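Long-range contacts in cellulose hydrolase (Bacillus licheniformis, PDB 4YZT), which hydrolyses internal beta-1,4-glucosidic linkages of cellulose, acting as a three-module endoglucanase of glycoside hydrolase family 5: residues Asn233-Thr238 with Glu480-Thr485; Ala464-Val469 with Ser515-Glu520. All blocks are in the same frame, centred on the assembly; numbering follows the deposited sequence.

How the interactions relate
From the N terminus, Asn233-Thr238 comes first, in the loop after the sixth strand of the catalytic barrel. The chain completes the barrel, crosses the X2 module and reaches Ala464-Val469, a strand of the C-terminal module. Glu480-Thr485 then returns to the barrel loop, so interaction 1 closes a loop of some 240 residues through the rest of the barrel, the X2 module and the first part of the C-terminal module. Ser515-Glu520 pairs with Ala464-Val469 in interaction 2, closing a shorter loop within that module. The two closures cross, their segments alternating. Asn233 ND2 probably donates a hydrogen bond to Ala464 O, and Thr238 packs on Thr465, tying the barrel loop to the bulge in strand 462-470.

Interaction 1. Residues Asn233-Thr238 with Glu480-Thr485; sequences NWWGRT and EVWSWT
Trp235 meets two tryptophans at once, its edge on one and its face under the other. The indole presents NE1 to the face of Trp482, 3.4 Å from Trp482 CG, an edge-to-face pair with planes at 81°. One face of Trp235 receives the edge of Trp484, whose CZ2 stands over the ring centre and lies 3.5 Å from Trp235 CE2; here the planes meet at 67°. On the opposite face Trp234 CE3 lies toward the rim. Trp234 also approaches Trp482 obliquely, CZ3 to CH2 at 4.1 Å, which completes a four-tryptophan cluster. The cluster joins the loop after the sixth barrel strand of the family 5 catalytic module to a loop of the C-terminal module, with the Trp234 side chain about 9 Å from a bound beta-D-glucopyranose. A type I' turn from Trp234 to Arg237 presents Trp235. Thr485 CG2, between the backbone N and the carbonyl carbon, meets Trp235 CD1 at 3.6 Å. Its OG1, anti to the backbone N (chi1 -180°), bonds Tyr487 N and lies 2.6 Å from a water that donates to Trp235 O at 2.7 Å. Asn489 OD1 accepts from the backbone N of Trp235.

Interaction 2. Residues Ala464-Val469 with Ser515-Glu520; sequences ATVKGV and STFTFE
In the mixed sheet of the C-terminal module, where strand 515-522 lies between 462-470 and 527-535, Ala464-Val469 and Ser515-Glu520 run antiparallel, their axes 4.7 Å apart at closest and 166° between their directions, with a classic beta bulge at Ala464 and Thr465, both opposite Glu520. Glu520 O accepts there from both Ala464 N (2.8 Å) and Thr465 N (3.2 Å); the first donor lies in the carbonyl plane and the second is tilted out of it. Lys467 with Thr518 and Val469 with Thr516 are hydrogen-bonded pairs. In the non-hydrogen-bonded pair Val466-Phe519, Val466 CG1 sits over the centre of the Phe519 ring, 4.0 Å from its centroid and 9° off the normal, a CH-pi contact, while Val466 CG2 reaches Phe519 CD2 at 3.5 Å. Gly468 faces Phe517, so closely that a CB on Gly468 would come within 2.6 Å of Phe517 CE1. Leu501, Leu503 and Phe494 pack on this aromatic face. An alanine at Phe519 would probably leave both Val466 methyls without their ring and open a gap beside Leu501 and Leu503. Thr465, Lys467, Thr518 and Glu520 share the other face. Lys467 CG lies between its backbone N and carbonyl carbon (chi1 59°), against Thr518 CB at 3.8 Å. Glu520 OE2 is hydrogen-bonded to Tyr487 OH and stands 4.6 Å from Lys467 NZ. The backbone ladder holds the two strands together, with apolar packing on one face and a mixed, polar-tipped row on the other, where the opposite charges would probably attract without forming a salt bridge.

Interaction 1. Residues Asn233-Thr238 with Glu480-Thr485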
loop_
_atom_site.group_PDB
_atom_site.type_symbol
_atom_site.label_atom_id
_atom_site.label_comp_id
_atom_site.label_asym_id
_atom_site.label_seq_id
_atom_site.Cartn_x
_atom_site.Cartn_y
_atom_site.Cartn_z
ATOM N N ASN A 233 6.494 5.498 -6.028
ATOM C CA ASN A 233 7.178 6.755 -6.389
ATOM C C ASN A 233 8.560 6.467 -6.979
ATOM O O ASN A 233 9.587 6.850 -6.425
ATOM C CB ASN A 233 7.295 7.699 -5.189
ATOM C CG ASN A 233 7.843 9.068 -5.580
ATOM O OD1 ASN A 233 7.901 9.409 -6.766
ATOM N ND2 ASN A 233 8.255 9.849 -4.593
ATOM N N TRP A 234 8.560 5.751 -8.097
ATOM C CA TRP A 234 9.783 5.532 -8.861
ATOM C C TRP A 234 9.854 6.508 -10.040
ATOM O O TRP A 234 8.828 6.866 -10.614
ATOM C CB TRP A 234 9.839 4.090 -9.383
ATOM C CG TRP A 234 10.281 3.049 -8.380
ATOM C CD1 TRP A 234 10.302 3.165 -7.027
ATOM C CD2 TRP A 234 10.786 1.740 -8.681
ATOM N NE1 TRP A 234 10.783 2.004 -6.457
ATOM C CE2 TRP A 234 11.093 1.118 -7.457
ATOM C CE3 TRP A 234 11.028 1.044 -9.873
ATOM C CZ2 TRP A 234 11.614 -0.173 -7.382
ATOM C CZ3 TRP A 234 11.540 -0.237 -9.802
ATOM C CH2 TRP A 234 11.827 -0.835 -8.561
ATOM N N TRP A 235 11.069 6.902 -10.410
ATOM C CA TRP A 235 11.321 7.680 -11.620
ATOM C C TRP A 235 10.508 8.962 -11.756
ATOM O O TRP A 235 10.183 9.380 -12.867
ATOM C CB TRP A 235 11.089 6.804 -12.863
ATOM C CG TRP A 235 11.848 5.491 -12.823
ATOM C CD1 TRP A 235 13.154 5.312 -12.502
ATOM C CD2 TRP A 235 11.333 4.191 -13.139
ATOM N NE1 TRP A 235 13.491 3.983 -12.585
ATOM C CE2 TRP A 235 12.385 3.273 -12.968
ATOM C CE3 TRP A 235 10.078 3.715 -13.533
ATOM C CZ2 TRP A 235 12.222 1.899 -13.184
ATOM C CZ3 TRP A 235 9.919 2.361 -13.747
ATOM C CH2 TRP A 235 10.986 1.468 -13.575
ATOM N N GLY A 236 10.178 9.586 -10.629
ATOM C CA GLY A 236 9.477 10.856 -10.649
ATOM C C GLY A 236 7.992 10.763 -10.957
ATOM O O GLY A 236 7.366 11.784 -11.259
ATOM N N ARG A 237 7.410 9.566 -10.860
ATOM C CA ARG A 237 5.975 9.412 -11.131
ATOM C C ARG A 237 5.169 9.743 -9.874
ATOM O O ARG A 237 4.702 8.852 -9.164
ATOM C CB ARG A 237 5.649 7.980 -11.623
ATOM C CG ARG A 237 4.250 7.845 -12.238
ATOM C CD ARG A 237 4.028 6.494 -12.943
ATOM N NE ARG A 237 2.750 6.469 -13.656
ATOM C CZ ARG A 237 2.456 5.627 -14.647
ATOM N NH1 ARG A 237 3.351 4.727 -15.045
ATOM N NH2 ARG A 237 1.267 5.689 -15.252
ATOM N N THR A 238 5.000 11.035 -9.625
ATOM C CA THR A 238 4.502 11.523 -8.354
ATOM C C THR A 238 2.997 11.760 -8.313
ATOM O O THR A 238 2.460 12.090 -7.259
ATOM C CB THR A 238 5.187 12.850 -7.981
ATOM O OG1 THR A 238 4.904 13.829 -8.989
ATOM C CG2 THR A 238 6.704 12.676 -7.866
ATOM N N GLU A 480 23.610 3.298 -15.364
ATOM C CA GLU A 480 23.931 1.874 -15.441
ATOM C C GLU A 480 22.773 1.010 -14.943
ATOM O O GLU A 480 22.718 -0.189 -15.225
ATOM C CB GLU A 480 25.201 1.574 -14.644
ATOM C CG GLU A 480 26.490 1.948 -15.387
ATOM N N VAL A 481 21.850 1.624 -14.205
ATOM C CA VAL A 481 20.664 0.919 -13.702
ATOM C C VAL A 481 19.430 1.258 -14.548
ATOM O O VAL A 481 18.777 0.376 -15.088
ATOM C CB VAL A 481 20.379 1.275 -12.223
ATOM C CG1 VAL A 481 19.177 0.516 -11.712
ATOM C CG2 VAL A 481 21.599 0.973 -11.360
ATOM N N TRP A 482 19.128 2.552 -14.641
ATOM C CA TRP A 482 18.027 3.064 -15.454
ATOM C C TRP A 482 18.546 4.012 -16.539
ATOM O O TRP A 482 18.843 5.167 -16.260
ATOM C CB TRP A 482 17.008 3.816 -14.590
ATOM C CG TRP A 482 16.716 3.210 -13.236
ATOM C CD1 TRP A 482 16.923 3.797 -12.016
ATOM C CD2 TRP A 482 16.157 1.916 -12.969
ATOM N NE1 TRP A 482 16.526 2.951 -11.008
ATOM C CE2 TRP A 482 16.056 1.789 -11.563
ATOM C CE3 TRP A 482 15.729 0.857 -13.777
ATOM C CZ2 TRP A 482 15.549 0.641 -10.944
ATOM C CZ3 TRP A 482 15.223 -0.290 -13.161
ATOM C CH2 TRP A 482 15.137 -0.385 -11.758
ATOM N N SER A 483 18.640 3.542 -17.777
ATOM C CA SER A 483 19.282 4.329 -18.823
ATOM C C SER A 483 18.484 5.543 -19.306
ATOM O O SER A 483 19.075 6.507 -19.802
ATOM C CB SER A 483 19.583 3.437 -20.025
ATOM O OG SER A 483 18.375 2.939 -20.559
ATOM N N TRP A 484 17.158 5.501 -19.165
ATOM C CA TRP A 484 16.274 6.433 -19.885
ATOM C C TRP A 484 15.824 7.658 -19.078
ATOM O O TRP A 484 15.155 8.542 -19.619
ATOM C CB TRP A 484 15.026 5.694 -20.369
ATOM C CG TRP A 484 14.100 5.353 -19.233
ATOM C CD1 TRP A 484 13.053 6.101 -18.784
ATOM C CD2 TRP A 484 14.163 4.200 -18.379
ATOM N NE1 TRP A 484 12.449 5.484 -17.710
ATOM C CE2 TRP A 484 13.110 4.315 -17.441
ATOM C CE3 TRP A 484 15.002 3.083 -18.314
ATOM C CZ2 TRP A 484 12.874 3.357 -16.460
ATOM C CZ3 TRP A 484 14.759 2.121 -17.341
ATOM C CH2 TRP A 484 13.703 2.267 -16.426
ATOM N N THR A 485 16.167 7.698 -17.793
ATOM C CA THR A 485 15.716 8.777 -16.914
ATOM C C THR A 485 16.739 9.094 -15.835
ATOM O O THR A 485 17.440 8.198 -15.355
ATOM C CB THR A 485 14.359 8.435 -16.229
ATOM O OG1 THR A 485 13.958 9.521 -15.384
ATOM C CG2 THR A 485 14.465 7.171 -15.349
HETATM O O HOH W 1 11.318 9.422 -15.369
#

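Interaction 2. Residues Ala464-Val469 with Ser515-Glu520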
loop_
_atom_site.group_PDB
_atom_site.type_symbol
_atom_site.label_atom_id
_atom_site.label_comp_id
_atom_site.label_asym_id
_atom_site.label_seq_id
_atom_site.Cartn_x
_atom_site.Cartn_y
_atom_site.Cartn_z
ATOM N N ALA A 464 9.120 15.799 -3.040
ATOM C CA ALA A 464 8.300 15.105 -4.029
ATOM C C ALA A 464 9.074 13.993 -4.742
ATOM O O ALA A 464 8.669 12.822 -4.723
ATOM C CB ALA A 464 7.771 16.097 -5.037
ATOM N N THR A 465 10.186 14.367 -5.376
ATOM C CA THR A 465 11.052 13.394 -6.033
ATOM C C THR A 465 12.458 13.994 -6.201
ATOM O O THR A 465 12.698 15.144 -5.839
ATOM C CB THR A 465 10.469 12.950 -7.404
ATOM O OG1 THR A 465 11.285 11.909 -7.967
ATOM C CG2 THR A 465 10.409 14.111 -8.370
ATOM N N VAL A 466 13.392 13.210 -6.722
ATOM C CA VAL A 466 14.757 13.683 -6.914
ATOM C C VAL A 466 15.283 13.168 -8.256
ATOM O O VAL A 466 15.016 12.026 -8.604
ATOM C CB VAL A 466 15.713 13.188 -5.791
ATOM C CG1 VAL A 466 17.070 13.905 -5.889
ATOM C CG2 VAL A 466 15.102 13.376 -4.414
ATOM N N LYS A 467 16.025 13.994 -8.999
ATOM C CA LYS A 467 16.763 13.499 -10.165
ATOM C C LYS A 467 18.250 13.791 -9.975
ATOM O O LYS A 467 18.630 14.705 -9.219
ATOM C CB LYS A 467 16.250 14.113 -11.471
ATOM C CG LYS A 467 16.341 15.641 -11.539
ATOM C CD LYS A 467 16.139 16.160 -12.963
ATOM C CE LYS A 467 16.029 17.685 -13.002
ATOM N NZ LYS A 467 15.764 18.181 -14.389
ATOM N N GLY A 468 19.083 13.010 -10.656
ATOM C CA GLY A 468 20.522 13.154 -10.551
ATOM C C GLY A 468 21.170 13.006 -11.908
ATOM O O GLY A 468 20.871 12.066 -12.642
ATOM N N VAL A 469 22.066 13.938 -12.224
ATOM C CA VAL A 469 22.644 14.079 -13.555
ATOM C C VAL A 469 24.164 14.196 -13.449
ATOM O O VAL A 469 24.671 14.848 -12.535
ATOM C CB VAL A 469 22.048 15.321 -14.262
ATOM C CG1 VAL A 469 22.846 15.710 -15.463
ATOM C CG2 VAL A 469 20.580 15.086 -14.627
ATOM N N SER A 515 28.457 15.678 -9.971
ATOM C CA SER A 515 27.051 15.492 -10.350
ATOM C C SER A 515 26.156 16.505 -9.655
ATOM O O SER A 515 26.529 17.090 -8.630
ATOM C CB SER A 515 26.572 14.070 -10.012
ATOM O OG SER A 515 27.378 13.101 -10.670
ATOM N N THR A 516 24.975 16.711 -10.228
ATOM C CA THR A 516 24.015 17.666 -9.708
ATOM C C THR A 516 22.705 16.944 -9.416
ATOM O O THR A 516 22.165 16.259 -10.288
ATOM C CB THR A 516 23.770 18.824 -10.707
ATOM O OG1 THR A 516 24.994 19.542 -10.920
ATOM C CG2 THR A 516 22.706 19.782 -10.180
ATOM N N PHE A 517 22.217 17.082 -8.186
ATOM C CA PHE A 517 20.940 16.503 -7.786
ATOM C C PHE A 517 19.898 17.588 -7.601
ATOM O O PHE A 517 20.171 18.621 -6.990
ATOM C CB PHE A 517 21.085 15.693 -6.499
ATOM C CG PHE A 517 21.931 14.472 -6.665
ATOM C CD1 PHE A 517 21.350 13.255 -6.960
ATOM C CD2 PHE A 517 23.313 14.552 -6.548
ATOM C CE1 PHE A 517 22.147 12.121 -7.145
ATOM C CE2 PHE A 517 24.107 13.436 -6.714
ATOM C CZ PHE A 517 23.523 12.219 -7.018
ATOM N N THR A 518 18.716 17.359 -8.155
ATOM C CA THR A 518 17.620 18.304 -8.013
ATOM C C THR A 518 16.531 17.694 -7.145
ATOM O O THR A 518 15.865 16.728 -7.550
ATOM C CB THR A 518 17.035 18.716 -9.380
ATOM O OG1 THR A 518 18.062 19.286 -10.210
ATOM C CG2 THR A 518 15.911 19.734 -9.196
ATOM N N PHE A 519 16.365 18.253 -5.948
ATOM C CA PHE A 519 15.320 17.816 -5.033
ATOM C C PHE A 519 14.045 18.593 -5.342
ATOM O O PHE A 519 13.918 19.751 -4.953
ATOM C CB PHE A 519 15.751 18.011 -3.571
ATOM C CG PHE A 519 16.846 17.078 -3.141
ATOM C CD1 PHE A 519 18.167 17.361 -3.442
ATOM C CD2 PHE A 519 16.550 15.908 -2.456
ATOM C CE1 PHE A 519 19.185 16.493 -3.069
ATOM C CE2 PHE A 519 17.552 15.040 -2.074
ATOM C CZ PHE A 519 18.883 15.335 -2.384
ATOM N N GLU A 520 13.115 17.958 -6.062
ATOM C CA GLU A 520 11.881 18.626 -6.463
ATOM C C GLU A 520 10.873 18.516 -5.328
ATOM O O GLU A 520 10.663 17.444 -4.754
ATOM C CB GLU A 520 11.326 18.032 -7.764
ATOM C CG GLU A 520 12.268 18.145 -8.946
ATOM C CD GLU A 520 11.702 17.579 -10.249
ATOM O OE1 GLU A 520 10.550 17.084 -10.273
ATOM O OE2 GLU A 520 12.425 17.632 -11.264
#